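Nucleocapsid (Equine arteritis virus, PDB 2I9F) forms the capsid shell of the virion through its dimerising C-terminal domain, the part present here, and as a whole probably binds the viral RNA genome. Local coordinates at residues Ile35-Ser39 against Tyr49-Trp53. Numbering follows the deposited sequence.
Sequences IGHGS and YTVSW
Tyr49 lays its ring along the backbone from His37 to Ser39, CE1 standing 3.5 Å from His37 O. With CG anti to the backbone N (chi1 -177°), the ring runs back past Gly38, and Tyr49 OH donates to His37 O at 2.6 Å. The oxygen approaches the phenol from its rim, almost level with the ring, whereas the hydroxyl sits above the carbonyl plane, 46° out of it. Arg14 of the second subunit also bonds His37 O, giving this acceptor two donors. Beyond Gly38 the chain enters the hairpin: Ser39 and Thr50 form an antiparallel hydrogen-bonded pair, Ser39 N to Thr50 O at 2.8 Å and Thr50 N to Ser39 O at 3.0 Å. Gly38 has a positive phi (82°), and Thr50 O, 3.0 Å from Gly38 CA, and Val51 leave little space for a side chain there. The His37 side chain crosses Val51 at about a right angle, His37 CD2 3.5 Å from Val51 CG2. Ser52 O faces the imidazole rim, and a water bridges it to His37 NE2. Residues 49-53 also pair antiparallel with the second subunit, continuing the sheet across the interface. Phenol and backbone bonds thus probably fix the loop after helix 19-34 to a strand that also builds the dimer.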
ATOM      1  N   ILE A  35       9.821  -3.958   0.187  1.00 17.18           N
ATOM      2  CA  ILE A  35       9.974  -2.757  -0.611  1.00 15.83           C
ATOM      3  C   ILE A  35       9.436  -1.507   0.080  1.00 16.95           C
ATOM      4  O   ILE A  35       9.408  -0.417  -0.517  1.00 17.32           O
ATOM      5  CB  ILE A  35       9.460  -2.964  -2.084  1.00 16.50           C
ATOM      6  CG1 ILE A  35       7.925  -3.111  -2.204  1.00 13.95           C
ATOM      7  CG2 ILE A  35      10.218  -4.141  -2.742  1.00 16.34           C
ATOM      8  CD1 ILE A  35       7.444  -2.895  -3.643  1.00 13.70           C
ATOM      9  N   GLY A  36       9.062  -1.667   1.356  1.00 16.64           N
ATOM     10  CA  GLY A  36       8.707  -0.561   2.261  1.00 14.94           C
ATOM     11  C   GLY A  36       7.251  -0.131   2.236  1.00 14.59           C
ATOM     12  O   GLY A  36       6.925   0.954   2.702  1.00 15.18           O
ATOM     13  N   HIS A  37       6.361  -0.974   1.710  1.00 13.54           N
ATOM     14  CA  HIS A  37       4.926  -0.636   1.595  1.00 14.13           C
ATOM     15  C   HIS A  37       4.230  -1.213   2.845  1.00 12.70           C
ATOM     16  O   HIS A  37       4.767  -2.145   3.479  1.00 14.02           O
ATOM     17  CB  HIS A  37       4.313  -1.194   0.286  1.00 13.98           C
ATOM     18  CG  HIS A  37       3.044  -0.490  -0.166  1.00 20.63           C
ATOM     19  ND1 HIS A  37       2.998   0.858  -0.491  1.00 26.35           N
ATOM     20  CD2 HIS A  37       1.779  -0.952  -0.374  1.00 24.16           C
ATOM     21  CE1 HIS A  37       1.766   1.190  -0.867  1.00 25.24           C
ATOM     22  NE2 HIS A  37       1.009   0.111  -0.806  1.00 20.25           N
ATOM     23  N   GLY A  38       3.061  -0.698   3.176  1.00 11.69           N
ATOM     24  CA  GLY A  38       2.293  -1.141   4.339  1.00 12.42           C
ATOM     25  C   GLY A  38       2.826  -0.465   5.615  1.00 13.56           C
ATOM     26  O   GLY A  38       3.717   0.453   5.595  1.00 12.47           O
ATOM     27  N   SER A  39       2.335  -0.932   6.740  1.00 12.85           N
ATOM     28  CA  SER A  39       2.686  -0.298   8.005  1.00 13.83           C
ATOM     29  C   SER A  39       3.079  -1.384   8.992  1.00 14.12           C
ATOM     30  O   SER A  39       2.293  -2.316   9.188  1.00 12.27           O
ATOM     31  CB  SER A  39       1.485   0.459   8.569  1.00 11.76           C
ATOM     32  OG  SER A  39       1.898   1.113   9.778  1.00 17.99           O
ATOM     33  N   TYR A  49       1.589  -6.031  11.153  1.00 11.56           N
ATOM     34  CA  TYR A  49       1.820  -5.597   9.783  1.00 11.75           C
ATOM     35  C   TYR A  49       0.496  -5.499   9.004  1.00 11.70           C
ATOM     36  O   TYR A  49      -0.328  -6.421   8.999  1.00  9.32           O
ATOM     37  CB  TYR A  49       2.840  -6.504   9.055  1.00  9.83           C
ATOM     38  CG  TYR A  49       3.147  -6.013   7.609  1.00 10.18           C
ATOM     39  CD1 TYR A  49       3.840  -4.826   7.396  1.00  9.68           C
ATOM     40  CD2 TYR A  49       2.668  -6.724   6.483  1.00 10.00           C
ATOM     41  CE1 TYR A  49       4.096  -4.344   6.096  1.00  6.63           C
ATOM     42  CE2 TYR A  49       2.885  -6.254   5.176  1.00  8.45           C
ATOM     43  CZ  TYR A  49       3.662  -5.072   5.009  1.00  6.75           C
ATOM     44  OH  TYR A  49       3.916  -4.622   3.770  1.00  8.69           O
ATOM     45  N   THR A  50       0.303  -4.380   8.331  1.00 11.03           N
ATOM     46  CA  THR A  50      -0.894  -4.229   7.527  1.00 13.89           C
ATOM     47  C   THR A  50      -0.523  -3.637   6.173  1.00 12.92           C
ATOM     48  O   THR A  50       0.383  -2.775   6.061  1.00  9.95           O
ATOM     49  CB  THR A  50      -2.061  -3.451   8.275  1.00 14.11           C
ATOM     50  OG1 THR A  50      -3.229  -3.422   7.415  1.00 18.04           O
ATOM     51  CG2 THR A  50      -1.672  -2.055   8.641  1.00 17.60           C
ATOM     52  N   VAL A  51      -1.126  -4.169   5.133  1.00 12.49           N
ATOM     53  CA  VAL A  51      -0.804  -3.633   3.787  1.00 12.75           C
ATOM     54  C   VAL A  51      -2.023  -3.730   2.907  1.00 12.63           C
ATOM     55  O   VAL A  51      -2.806  -4.669   3.047  1.00 12.23           O
ATOM     56  CB  VAL A  51       0.404  -4.310   3.119  1.00 11.19           C
ATOM     57  CG1 VAL A  51       0.098  -5.812   2.777  1.00 12.44           C
ATOM     58  CG2 VAL A  51       0.826  -3.517   1.828  1.00 11.49           C
ATOM     59  N   SER A  52      -2.214  -2.737   2.033  1.00 12.57           N
ATOM     60  CA  SER A  52      -3.378  -2.712   1.129  1.00 13.40           C
ATOM     61  C   SER A  52      -2.876  -2.675  -0.311  1.00 13.55           C
ATOM     62  O   SER A  52      -1.857  -2.090  -0.583  1.00 13.03           O
ATOM     63  CB  SER A  52      -4.309  -1.505   1.399  1.00 14.19           C
ATOM     64  OG  SER A  52      -4.887  -1.579   2.692  1.00 11.67           O
ATOM     65  N   TRP A  53      -3.594  -3.338  -1.213  1.00 12.25           N
ATOM     66  CA  TRP A  53      -3.215  -3.358  -2.612  1.00 10.75           C
ATOM     67  C   TRP A  53      -4.340  -3.905  -3.439  1.00  9.94           C
ATOM     68  O   TRP A  53      -5.231  -4.504  -2.917  1.00  9.78           O
ATOM     69  CB  TRP A  53      -1.949  -4.176  -2.831  1.00  9.51           C
ATOM     70  CG  TRP A  53      -2.069  -5.707  -2.817  1.00 12.95           C
ATOM     71  CD1 TRP A  53      -1.945  -6.560  -3.919  1.00  9.76           C
ATOM     72  CD2 TRP A  53      -2.315  -6.543  -1.690  1.00  9.74           C
ATOM     73  NE1 TRP A  53      -2.091  -7.853  -3.510  1.00 13.86           N
ATOM     74  CE2 TRP A  53      -2.269  -7.890  -2.149  1.00 10.73           C
ATOM     75  CE3 TRP A  53      -2.475  -6.302  -0.307  1.00  9.24           C
ATOM     76  CZ2 TRP A  53      -2.421  -9.000  -1.280  1.00 10.69           C
ATOM     77  CZ3 TRP A  53      -2.658  -7.413   0.562  1.00  9.49           C
ATOM     78  CH2 TRP A  53      -2.633  -8.726   0.084  1.00 10.81           C
TER
HETATM   79  O   HOH W   1      -1.597  -0.255  -2.316  1.00 31.85           O